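Local coordinates for probable transcriptional regulator (Pseudomonas aeruginosa, PDB 2ESN), which probably regulates transcription as a LysR-type factor, binding DNA through a winged helix-turn-helix domain and sensing a small effector, not identified here, through a periplasmic-binding-protein-like domain, at residues R47-Q50 and E55-L58; R92-V95 and Q100-F103; G167-D172 and W296-L301; V229-P234 and L240-S245. All blocks are in the same frame, centred on the assembly; numbering follows the deposited sequence.

From the N terminus, contact 1 (47-50 with 55-58) closes a short loop in the DNA-binding domain, where the end of helix 38-52 meets the first strand of the wing. The chain then runs through helix 68-87 to contact 2 (92-95 with 100-103), a second short closure where the connecting segment meets the first strand of the effector domain. Contact 3 (167-172 with 296-301) closes a long loop of 123 residues, and contact 4 (229-234 with 240-245), a strand-helix closure, is nested inside it. Contacts 2 and 3 touch through Phe94, Phe103, Trp296 and Met297, whereas the centres of contacts 1 and 4 lie about 69 Å apart.

Contact 1. Residues R47-Q50 and E55-L58; sequences RLRQ and ELFL
Arg49 reaches from helix 38-52 to the backbone of Glu55 and Phe57, joining the helix to the first strand of the wing in the LysR-type winged helix-turn-helix. Its NE donates an almost straight bond to Glu55 O, 2.8 Å long with an N-H...O angle of 175°, lying in the guanidinium plane and directed at a lone pair of the carbonyl. NH2 makes a second, more bent bond to Phe57 O at 2.8 Å, tilted somewhat from that plane. Bonds to two carbonyls, one in the turn and one at the start of the strand, fix the rotation of the guanidinium. Glu55 O is gripped twice, since Phe57 N also donates to it. Over one face of the guanidinium lies Glu55 OE2, brought back by a chain bent at chi2 (-48°); this salt bridge rests on charge alone, as no N-H points at the oxygen. Leu56 N is satisfied by Asp54 OD2. Beside this polar network, Leu48 and Leu56 are buried and cross at about a right angle, and Leu56 also packs on Trp91 of the second subunit. Their closest approach sets Leu48 CG 3.9 Å from Leu56 CD1.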
loop_
_atom_site.group_PDB
_atom_site.type_symbol
_atom_site.label_atom_id
_atom_site.label_comp_id
_atom_site.label_asym_id
_atom_site.label_seq_id
_atom_site.Cartn_x
_atom_site.Cartn_y
_atom_site.Cartn_z
ATOM N N ARG C 47 36.452 -28.432 -9.426
ATOM C CA ARG C 47 35.797 -27.529 -10.344
ATOM C C ARG C 47 35.475 -26.142 -9.735
ATOM O O ARG C 47 35.627 -25.118 -10.405
ATOM C CB ARG C 47 34.533 -28.184 -10.892
ATOM C CG ARG C 47 34.791 -29.450 -11.710
ATOM C CD ARG C 47 33.459 -30.004 -12.104
ATOM N NE ARG C 47 32.693 -28.885 -12.656
ATOM C CZ ARG C 47 31.364 -28.841 -12.758
ATOM N NH1 ARG C 47 30.642 -29.882 -12.381
ATOM N NH2 ARG C 47 30.775 -27.769 -13.287
ATOM N N LEU C 48 35.001 -26.120 -8.482
ATOM C CA LEU C 48 34.663 -24.889 -7.833
ATOM C C LEU C 48 35.951 -24.108 -7.590
ATOM O O LEU C 48 35.954 -22.870 -7.743
ATOM C CB LEU C 48 33.878 -25.133 -6.508
ATOM C CG LEU C 48 33.147 -23.869 -5.961
ATOM C CD1 LEU C 48 32.304 -23.145 -7.057
ATOM C CD2 LEU C 48 32.241 -24.159 -4.853
ATOM N N ARG C 49 37.055 -24.764 -7.233
ATOM C CA ARG C 49 38.318 -24.024 -7.045
ATOM C C ARG C 49 38.784 -23.346 -8.374
ATOM O O ARG C 49 39.354 -22.259 -8.375
ATOM C CB ARG C 49 39.439 -24.941 -6.552
ATOM C CG ARG C 49 39.262 -25.467 -5.134
ATOM C CD ARG C 49 40.340 -26.503 -4.748
ATOM N NE ARG C 49 40.415 -26.620 -3.266
ATOM C CZ ARG C 49 40.705 -27.731 -2.585
ATOM N NH1 ARG C 49 40.945 -28.866 -3.226
ATOM N NH2 ARG C 49 40.744 -27.696 -1.252
ATOM N N GLN C 50 38.561 -24.022 -9.478
ATOM C CA GLN C 50 38.822 -23.459 -10.810
ATOM C C GLN C 50 37.823 -22.363 -11.138
ATOM O O GLN C 50 38.242 -21.319 -11.589
ATOM C CB GLN C 50 38.787 -24.539 -11.862
ATOM C CG GLN C 50 39.919 -25.578 -11.718
ATOM C CD GLN C 50 41.285 -24.961 -11.616
ATOM O OE1 GLN C 50 41.617 -24.056 -12.355
ATOM N NE2 GLN C 50 42.101 -25.466 -10.702
ATOM N N GLU C 55 41.629 -21.695 -3.664
ATOM C CA GLU C 55 41.664 -22.906 -2.871
ATOM C C GLU C 55 40.405 -23.085 -2.078
ATOM O O GLU C 55 39.968 -24.220 -1.906
ATOM C CB GLU C 55 42.829 -22.870 -1.848
ATOM C CG GLU C 55 44.188 -23.008 -2.435
ATOM C CD GLU C 55 44.315 -24.170 -3.428
ATOM O OE1 GLU C 55 45.117 -23.990 -4.374
ATOM O OE2 GLU C 55 43.659 -25.257 -3.280
ATOM N N LEU C 56 39.905 -21.995 -1.510
ATOM C CA LEU C 56 38.589 -21.970 -0.804
ATOM C C LEU C 56 38.694 -22.618 0.583
ATOM O O LEU C 56 38.262 -22.026 1.595
ATOM C CB LEU C 56 37.491 -22.718 -1.616
ATOM C CG LEU C 56 37.246 -22.150 -3.010
ATOM C CD1 LEU C 56 36.180 -22.923 -3.688
ATOM C CD2 LEU C 56 36.788 -20.688 -2.849
ATOM N N PHE C 57 39.253 -23.840 0.601
ATOM C CA PHE C 57 39.523 -24.565 1.849
ATOM C C PHE C 57 40.903 -25.219 1.784
ATOM O O PHE C 57 41.207 -25.886 0.821
ATOM C CB PHE C 57 38.494 -25.674 2.093
ATOM C CG PHE C 57 37.051 -25.197 2.109
ATOM C CD1 PHE C 57 36.360 -25.038 0.933
ATOM C CD2 PHE C 57 36.415 -24.877 3.314
ATOM C CE1 PHE C 57 35.014 -24.603 0.928
ATOM C CE2 PHE C 57 35.074 -24.433 3.341
ATOM C CZ PHE C 57 34.376 -24.303 2.147
ATOM N N LEU C 58 41.697 -25.053 2.854
ATOM C CA LEU C 58 42.943 -25.805 3.073
ATOM C C LEU C 58 42.766 -27.021 4.041
ATOM O O LEU C 58 42.189 -26.909 5.166
ATOM C CB LEU C 58 44.025 -24.855 3.577
ATOM C CG LEU C 58 44.135 -23.510 2.809
ATOM C CD1 LEU C 58 44.930 -22.424 3.594
ATOM C CD2 LEU C 58 44.684 -23.663 1.363
#

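Contact 2. Residues R92-V95 and Q100-F103; sequences RPFV and QRTF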
loop_
_atom_site.group_PDB
_atom_site.type_symbol
_atom_site.label_atom_id
_atom_site.label_comp_id
_atom_site.label_asym_id
_atom_site.label_seq_id
_atom_site.Cartn_x
_atom_site.Cartn_y
_atom_site.Cartn_z
ATOM N N ARG C 92 7.890 -29.405 -1.060
ATOM C CA ARG C 92 8.148 -30.448 -0.010
ATOM C C ARG C 92 6.917 -31.356 0.129
ATOM O O ARG C 92 5.805 -30.856 0.266
ATOM C CB ARG C 92 8.500 -29.812 1.321
ATOM C CG ARG C 92 9.014 -30.838 2.352
ATOM C CD ARG C 92 9.134 -30.212 3.740
ATOM N NE ARG C 92 10.198 -29.217 3.805
ATOM C CZ ARG C 92 11.505 -29.507 3.810
ATOM N NH1 ARG C 92 11.928 -30.778 3.744
ATOM N NH2 ARG C 92 12.391 -28.511 3.865
ATOM N N PRO C 93 7.093 -32.686 -0.014
ATOM C CA PRO C 93 5.945 -33.614 0.190
ATOM C C PRO C 93 5.371 -33.434 1.609
ATOM O O PRO C 93 6.146 -33.323 2.566
ATOM C CB PRO C 93 6.584 -35.002 0.068
ATOM C CG PRO C 93 7.764 -34.788 -0.862
ATOM C CD PRO C 93 8.322 -33.415 -0.389
ATOM N N PHE C 94 4.061 -33.320 1.740
ATOM C CA PHE C 94 3.520 -33.040 3.085
ATOM C C PHE C 94 3.374 -34.260 4.011
ATOM O O PHE C 94 2.550 -35.110 3.759
ATOM C CB PHE C 94 2.196 -32.264 2.996
ATOM C CG PHE C 94 1.678 -31.814 4.323
ATOM C CD1 PHE C 94 2.364 -30.861 5.066
ATOM C CD2 PHE C 94 0.523 -32.378 4.858
ATOM C CE1 PHE C 94 1.886 -30.471 6.310
ATOM C CE2 PHE C 94 0.062 -31.990 6.080
ATOM C CZ PHE C 94 0.723 -31.044 6.819
ATOM N N VAL C 95 4.155 -34.346 5.089
ATOM C CA VAL C 95 3.884 -35.411 6.086
ATOM C C VAL C 95 3.543 -34.899 7.486
ATOM O O VAL C 95 4.412 -34.352 8.194
ATOM C CB VAL C 95 4.950 -36.551 6.096
ATOM C CG1 VAL C 95 5.363 -36.885 4.634
ATOM C CG2 VAL C 95 6.171 -36.195 6.943
ATOM N N GLN C 100 6.879 -29.209 9.526
ATOM C CA GLN C 100 7.306 -28.087 10.378
ATOM C C GLN C 100 6.651 -26.794 9.902
ATOM O O GLN C 100 7.048 -25.704 10.309
ATOM C CB GLN C 100 8.816 -27.883 10.347
ATOM C CG GLN C 100 9.658 -29.078 10.789
ATOM C CD GLN C 100 9.458 -29.420 12.258
ATOM O OE1 GLN C 100 9.710 -28.548 13.109
ATOM N NE2 GLN C 100 9.060 -30.573 12.556
ATOM N N ARG C 101 5.667 -26.930 9.021
ATOM C CA ARG C 101 5.037 -25.743 8.494
ATOM C C ARG C 101 4.142 -24.969 9.466
ATOM O O ARG C 101 3.722 -25.490 10.534
ATOM C CB ARG C 101 4.361 -25.984 7.167
ATOM C CG ARG C 101 3.187 -26.795 7.164
ATOM C CD ARG C 101 2.696 -26.782 5.749
ATOM N NE ARG C 101 1.931 -25.559 5.525
ATOM C CZ ARG C 101 1.814 -24.937 4.364
ATOM N NH1 ARG C 101 2.460 -25.408 3.295
ATOM N NH2 ARG C 101 1.084 -23.826 4.310
ATOM N N THR C 102 3.937 -23.707 9.109
ATOM C CA THR C 102 3.110 -22.759 9.839
ATOM C C THR C 102 1.928 -22.539 8.921
ATOM O O THR C 102 2.104 -22.222 7.751
ATOM C CB THR C 102 3.884 -21.471 10.110
ATOM O OG1 THR C 102 5.045 -21.795 10.868
ATOM C CG2 THR C 102 3.093 -20.411 10.919
ATOM N N PHE C 103 0.728 -22.844 9.431
ATOM C CA PHE C 103 -0.533 -22.454 8.846
ATOM C C PHE C 103 -0.966 -21.076 9.352
ATOM O O PHE C 103 -0.894 -20.800 10.565
ATOM C CB PHE C 103 -1.602 -23.519 9.108
ATOM C CG PHE C 103 -1.310 -24.814 8.428
ATOM C CD1 PHE C 103 -0.431 -25.743 9.006
ATOM C CD2 PHE C 103 -1.877 -25.090 7.202
ATOM C CE1 PHE C 103 -0.094 -26.925 8.375
ATOM C CE2 PHE C 103 -1.596 -26.256 6.553
ATOM C CZ PHE C 103 -0.732 -27.216 7.147
#
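A chi1 of -173° swings the ring of Phe94 away from its own backbone N and out toward Arg101 and Phe103. Arg101 answers with CG placed between its backbone N and carbonyl carbon (chi1 70°); with chi2 extended, this brings CG and CD against CE1 and CD1 of Phe94, obliquely to its ring. There Phe94 CE1 lies 3.8 Å from Arg101 CD and 4.0 Å from Arg101 CG, the two side chains crossing at about a right angle. The aliphatic part of the arginine does the touching, while the bend at chi3 (-82°) turns its charged end off toward Asp152, with which NH2 forms a salt bridge. Within 100-103 itself, NE passes over one face of the Phe103 ring, 3.5 Å above the plane and displaced toward the rim. Phe94 and Phe103 approach from opposite directions, and Phe94 CZ meets Phe103 CZ at 4.1 Å, arriving at the edge of the Phe103 ring. No hydrogen bond joins the two segments, and what meets across them is carbon on carbon. Helix 293-303 adds Ala293, which touches all three side chains, and Trp296, whose ring meets that of Phe94. The cluster packs the connecting segment against the first strand of the effector domain, which has the periplasmic-binding-protein-like fold of LysR-type regulators.

Contact 3. Residues G167-D172 and W296-L301; sequences GIQAHD and WMIGQL
The imidazole of His171 presents one face to Ile298, whose CG2 methyl stands over the centre of the ring. The methyl carbon is 4.0 Å from the ring centroid and only 10° off the normal, a well-centred CH-pi contact. It is nearest to His171 ND1, at 4.0 Å, with CE1 and CG almost equally close, so no single ring atom dominates. The two side chains cross at about a right angle. Ile298 can offer this branch because CG2 is anti to its backbone N, while CG1 turns the other way, beside that N, with chi1 at -75°. From CG1 the CD1 methyl continues toward the side-chain amide of Gln169, where it comes 4.3 Å from NE2. That nitrogen has its polar partner beyond the contact, in Ser284 OG of strand 278-285, so the methyl merely packs beside it. Across the two segments there is no hydrogen bond, and one isoleucine reaches two residues, Gln169 and His171, two apart on the strand. The arrangement is that of a helix lying over a sheet in the alpha/beta effector domain of the LysR family, here C-terminal helix 293-303 against strand 168-183.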
loop_
_atom_site.group_PDB
_atom_site.type_symbol
_atom_site.label_atom_id
_atom_site.label_comp_id
_atom_site.label_asym_id
_atom_site.label_seq_id
_atom_site.Cartn_x
_atom_site.Cartn_y
_atom_site.Cartn_z
ATOM N N GLY C 167 -13.431 -17.966 -6.755
ATOM C CA GLY C 167 -12.188 -18.538 -6.276
ATOM C C GLY C 167 -12.175 -18.911 -4.792
ATOM O O GLY C 167 -11.241 -19.581 -4.342
ATOM N N ILE C 168 -13.193 -18.500 -4.035
ATOM C CA ILE C 168 -13.314 -18.916 -2.628
ATOM C C ILE C 168 -14.195 -20.144 -2.456
ATOM O O ILE C 168 -15.337 -20.176 -2.914
ATOM C CB ILE C 168 -13.851 -17.787 -1.720
ATOM C CG1 ILE C 168 -12.931 -16.560 -1.759
ATOM C CG2 ILE C 168 -14.061 -18.284 -0.277
ATOM C CD1 ILE C 168 -11.464 -16.863 -2.022
ATOM N N GLN C 169 -13.649 -21.156 -1.793
ATOM C CA GLN C 169 -14.440 -22.284 -1.277
ATOM C C GLN C 169 -14.481 -22.244 0.289
ATOM O O GLN C 169 -13.563 -21.708 0.931
ATOM C CB GLN C 169 -13.834 -23.622 -1.760
ATOM C CG GLN C 169 -12.386 -23.847 -1.281
ATOM C CD GLN C 169 -11.675 -25.050 -1.919
ATOM O OE1 GLN C 169 -12.263 -25.770 -2.748
ATOM N NE2 GLN C 169 -10.388 -25.251 -1.551
ATOM N N ALA C 170 -15.515 -22.854 0.863
ATOM C CA ALA C 170 -15.790 -22.835 2.294
ATOM C C ALA C 170 -16.149 -24.252 2.778
ATOM O O ALA C 170 -16.748 -25.045 2.034
ATOM C CB ALA C 170 -16.927 -21.898 2.579
ATOM N N HIS C 171 -15.757 -24.573 4.012
ATOM C CA HIS C 171 -16.137 -25.832 4.616
ATOM C C HIS C 171 -16.638 -25.580 6.017
ATOM O O HIS C 171 -15.946 -24.939 6.837
ATOM C CB HIS C 171 -14.956 -26.818 4.618
ATOM C CG HIS C 171 -14.640 -27.376 3.260
ATOM N ND1 HIS C 171 -13.717 -26.793 2.408
ATOM C CD2 HIS C 171 -15.128 -28.463 2.607
ATOM C CE1 HIS C 171 -13.645 -27.505 1.294
ATOM N NE2 HIS C 171 -14.489 -28.523 1.391
ATOM N N ASP C 172 -17.815 -26.113 6.315
ATOM C CA ASP C 172 -18.426 -25.906 7.629
ATOM C C ASP C 172 -17.753 -26.703 8.718
ATOM O O ASP C 172 -17.412 -27.886 8.508
ATOM C CB ASP C 172 -19.902 -26.220 7.544
ATOM C CG ASP C 172 -20.596 -25.351 6.529
ATOM O OD1 ASP C 172 -20.129 -24.213 6.264
ATOM O OD2 ASP C 172 -21.601 -25.820 5.980
ATOM N N TRP C 296 -4.906 -31.517 3.800
ATOM C CA TRP C 296 -4.863 -32.160 5.132
ATOM C C TRP C 296 -5.625 -31.315 6.190
ATOM O O TRP C 296 -6.501 -31.835 6.945
ATOM C CB TRP C 296 -3.426 -32.381 5.508
ATOM C CG TRP C 296 -3.210 -32.869 6.909
ATOM C CD1 TRP C 296 -3.298 -34.150 7.346
ATOM C CD2 TRP C 296 -2.828 -32.076 8.045
ATOM N NE1 TRP C 296 -2.995 -34.208 8.677
ATOM C CE2 TRP C 296 -2.746 -32.947 9.145
ATOM C CE3 TRP C 296 -2.602 -30.698 8.244
ATOM C CZ2 TRP C 296 -2.391 -32.517 10.425
ATOM C CZ3 TRP C 296 -2.243 -30.254 9.554
ATOM C CH2 TRP C 296 -2.151 -31.177 10.619
ATOM N N MET C 297 -5.315 -30.009 6.219
ATOM C CA MET C 297 -5.892 -29.137 7.221
ATOM C C MET C 297 -7.386 -29.076 7.017
ATOM O O MET C 297 -8.173 -29.088 7.992
ATOM C CB MET C 297 -5.247 -27.756 7.228
ATOM C CG MET C 297 -5.860 -26.822 8.337
ATOM S SD MET C 297 -5.649 -27.381 10.032
ATOM C CE MET C 297 -4.053 -26.957 10.231
ATOM N N ILE C 298 -7.819 -29.040 5.753
ATOM C CA ILE C 298 -9.249 -29.106 5.480
ATOM C C ILE C 298 -9.867 -30.386 6.080
ATOM O O ILE C 298 -10.880 -30.335 6.759
ATOM C CB ILE C 298 -9.559 -29.026 3.993
ATOM C CG1 ILE C 298 -9.385 -27.597 3.478
ATOM C CG2 ILE C 298 -10.999 -29.391 3.747
ATOM C CD1 ILE C 298 -9.251 -27.525 1.945
ATOM N N GLY C 299 -9.246 -31.542 5.842
ATOM C CA GLY C 299 -9.737 -32.785 6.456
ATOM C C GLY C 299 -9.647 -32.830 7.989
ATOM O O GLY C 299 -10.462 -33.495 8.641
ATOM N N GLN C 300 -8.650 -32.141 8.563
ATOM C CA GLN C 300 -8.517 -32.084 10.014
ATOM C C GLN C 300 -9.776 -31.534 10.676
ATOM O O GLN C 300 -10.303 -32.171 11.594
ATOM C CB GLN C 300 -7.266 -31.314 10.474
ATOM C CG GLN C 300 -5.999 -32.095 10.329
ATOM C CD GLN C 300 -6.042 -33.476 11.031
ATOM O OE1 GLN C 300 -6.032 -33.553 12.258
ATOM N NE2 GLN C 300 -6.073 -34.566 10.239
ATOM N N LEU C 301 -10.277 -30.385 10.202
ATOM C CA LEU C 301 -11.488 -29.779 10.789
ATOM C C LEU C 301 -12.761 -30.611 10.565
ATOM O O LEU C 301 -13.761 -30.429 11.273
ATOM C CB LEU C 301 -11.693 -28.374 10.277
ATOM C CG LEU C 301 -10.936 -27.275 11.019
ATOM C CD1 LEU C 301 -9.460 -27.539 10.987
ATOM C CD2 LEU C 301 -11.258 -25.855 10.474
#

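Contact 4. Residues V229-P234 and L240-S245; sequences VAVQLP and LFLAGS
Apolar contacts alone join Val231 and Leu233 of strand 228-233 to Leu242 of helix 236-244, and all three residues are buried. Strand and helix are the first two elements of a beta-alpha-beta unit in the periplasmic-binding-protein-like effector domain: strands 228-233 and 249-253 both run parallel to strand 202-206. Val231 and Leu242 reach toward each other tip to tip. The methyl CD2 of Leu242 does the touching, sitting 3.9 Å from Val231 CB, 4.1 Å from CG1 and 4.0 Å from CG2, so that it rests against the fork of the valine. In Leu242, CG stands anti to the backbone N (chi1 167°), which with chi2 at 65° carries CD2 toward the strand. The same methyl comes to 4.5 Å from Leu233 CD2, a looser approach, and thereby spans two residues that point to the same side of the strand.

Hydrogen bonds do not cross between the segments; strand and helix find their backbone partners elsewhere. Val231 and Leu233 pair with Val205 of the neighbouring parallel strand, Gly244 N donates to Leu240 O within the helix, and Leu242 O accepts from Thr246 OG1.

Between subunits, Val231 and Gln232 pair in parallel with a strand of the third subunit, which carries the sheet across the interface, and Met120 of that subunit packs on Leu242. With no polar group shared between strand and helix, the chemistry implies that shape and burial hold them together, while directional bonding lies within the sheet, its continuation into the third subunit, and the helix itself.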
loop_
_atom_site.group_PDB
_atom_site.type_symbol
_atom_site.label_atom_id
_atom_site.label_comp_id
_atom_site.label_asym_id
_atom_site.label_seq_id
_atom_site.Cartn_x
_atom_site.Cartn_y
_atom_site.Cartn_z
ATOM N N VAL C 229 -27.136 1.328 21.858
ATOM C CA VAL C 229 -25.822 0.726 22.012
ATOM C C VAL C 229 -24.961 1.548 22.904
ATOM O O VAL C 229 -24.767 2.734 22.623
ATOM C CB VAL C 229 -25.143 0.547 20.599
ATOM C CG1 VAL C 229 -23.685 0.149 20.753
ATOM C CG2 VAL C 229 -25.970 -0.461 19.727
ATOM N N ALA C 230 -24.405 0.951 23.964
ATOM C CA ALA C 230 -23.449 1.645 24.817
ATOM C C ALA C 230 -21.986 1.439 24.400
ATOM O O ALA C 230 -21.183 2.351 24.508
ATOM C CB ALA C 230 -23.636 1.195 26.252
ATOM N N VAL C 231 -21.612 0.226 23.978
ATOM C CA VAL C 231 -20.226 -0.107 23.628
ATOM C C VAL C 231 -20.201 -1.013 22.403
ATOM O O VAL C 231 -20.970 -1.974 22.349
ATOM C CB VAL C 231 -19.506 -0.875 24.830
ATOM C CG1 VAL C 231 -18.013 -1.135 24.525
ATOM C CG2 VAL C 231 -19.637 -0.106 26.157
ATOM N N GLN C 232 -19.283 -0.741 21.459
ATOM C CA GLN C 232 -18.934 -1.674 20.401
ATOM C C GLN C 232 -17.501 -2.082 20.649
ATOM O O GLN C 232 -16.675 -1.243 21.035
ATOM C CB GLN C 232 -19.028 -1.016 19.017
ATOM C CG GLN C 232 -20.472 -0.786 18.578
ATOM C CD GLN C 232 -20.612 0.139 17.321
ATOM O OE1 GLN C 232 -21.561 -0.015 16.530
ATOM N NE2 GLN C 232 -19.737 1.116 17.204
ATOM N N LEU C 233 -17.183 -3.356 20.428
ATOM C CA LEU C 233 -15.773 -3.822 20.591
ATOM C C LEU C 233 -15.654 -5.048 19.740
ATOM O O LEU C 233 -16.659 -5.638 19.369
ATOM C CB LEU C 233 -15.395 -4.140 22.063
ATOM C CG LEU C 233 -16.105 -5.264 22.850
ATOM C CD1 LEU C 233 -15.380 -5.534 24.213
ATOM C CD2 LEU C 233 -17.606 -4.946 23.092
ATOM N N PRO C 234 -14.435 -5.371 19.328
ATOM C CA PRO C 234 -14.230 -6.449 18.375
ATOM C C PRO C 234 -14.146 -7.837 19.034
ATOM O O PRO C 234 -14.156 -8.857 18.320
ATOM C CB PRO C 234 -12.862 -6.064 17.733
ATOM C CG PRO C 234 -12.374 -4.840 18.449
ATOM C CD PRO C 234 -13.184 -4.642 19.649
ATOM N N LEU C 240 -18.155 -10.401 27.076
ATOM C CA LEU C 240 -18.830 -11.262 28.049
ATOM C C LEU C 240 -18.472 -10.770 29.445
ATOM O O LEU C 240 -19.361 -10.612 30.285
ATOM C CB LEU C 240 -18.427 -12.744 27.811
ATOM C CG LEU C 240 -19.144 -13.359 26.617
ATOM C CD1 LEU C 240 -18.407 -14.566 26.067
ATOM C CD2 LEU C 240 -20.552 -13.783 27.019
ATOM N N PHE C 241 -17.217 -10.403 29.695
ATOM C CA PHE C 241 -16.908 -9.795 31.009
ATOM C C PHE C 241 -17.537 -8.418 31.212
ATOM O O PHE C 241 -17.939 -8.062 32.345
ATOM C CB PHE C 241 -15.397 -9.698 31.287
ATOM C CG PHE C 241 -14.778 -11.035 31.614
ATOM C CD1 PHE C 241 -14.140 -11.771 30.618
ATOM C CD2 PHE C 241 -14.858 -11.543 32.934
ATOM C CE1 PHE C 241 -13.530 -13.023 30.943
ATOM C CE2 PHE C 241 -14.305 -12.779 33.280
ATOM C CZ PHE C 241 -13.628 -13.531 32.281
ATOM N N LEU C 242 -17.612 -7.644 30.137
ATOM C CA LEU C 242 -18.299 -6.364 30.217
ATOM C C LEU C 242 -19.775 -6.531 30.676
ATOM O O LEU C 242 -20.258 -5.849 31.571
ATOM C CB LEU C 242 -18.227 -5.673 28.837
ATOM C CG LEU C 242 -19.172 -4.445 28.652
ATOM C CD1 LEU C 242 -18.756 -3.292 29.631
ATOM C CD2 LEU C 242 -19.098 -3.969 27.213
ATOM N N ALA C 243 -20.482 -7.442 30.043
ATOM C CA ALA C 243 -21.865 -7.810 30.418
ATOM C C ALA C 243 -22.094 -8.269 31.864
ATOM O O ALA C 243 -23.202 -8.045 32.421
ATOM C CB ALA C 243 -22.366 -8.866 29.478
ATOM N N GLY C 244 -21.089 -8.965 32.450
ATOM C CA GLY C 244 -21.094 -9.394 33.844
ATOM C C GLY C 244 -20.838 -8.283 34.854
ATOM O O GLY C 244 -21.144 -8.455 36.026
ATOM N N SER C 245 -20.296 -7.143 34.420
ATOM C CA SER C 245 -20.089 -5.986 35.294
ATOM C C SER C 245 -21.035 -4.798 35.028
ATOM O O SER C 245 -20.876 -3.785 35.660
ATOM C CB SER C 245 -18.640 -5.482 35.284
ATOM O OG SER C 245 -17.810 -6.397 36.014
#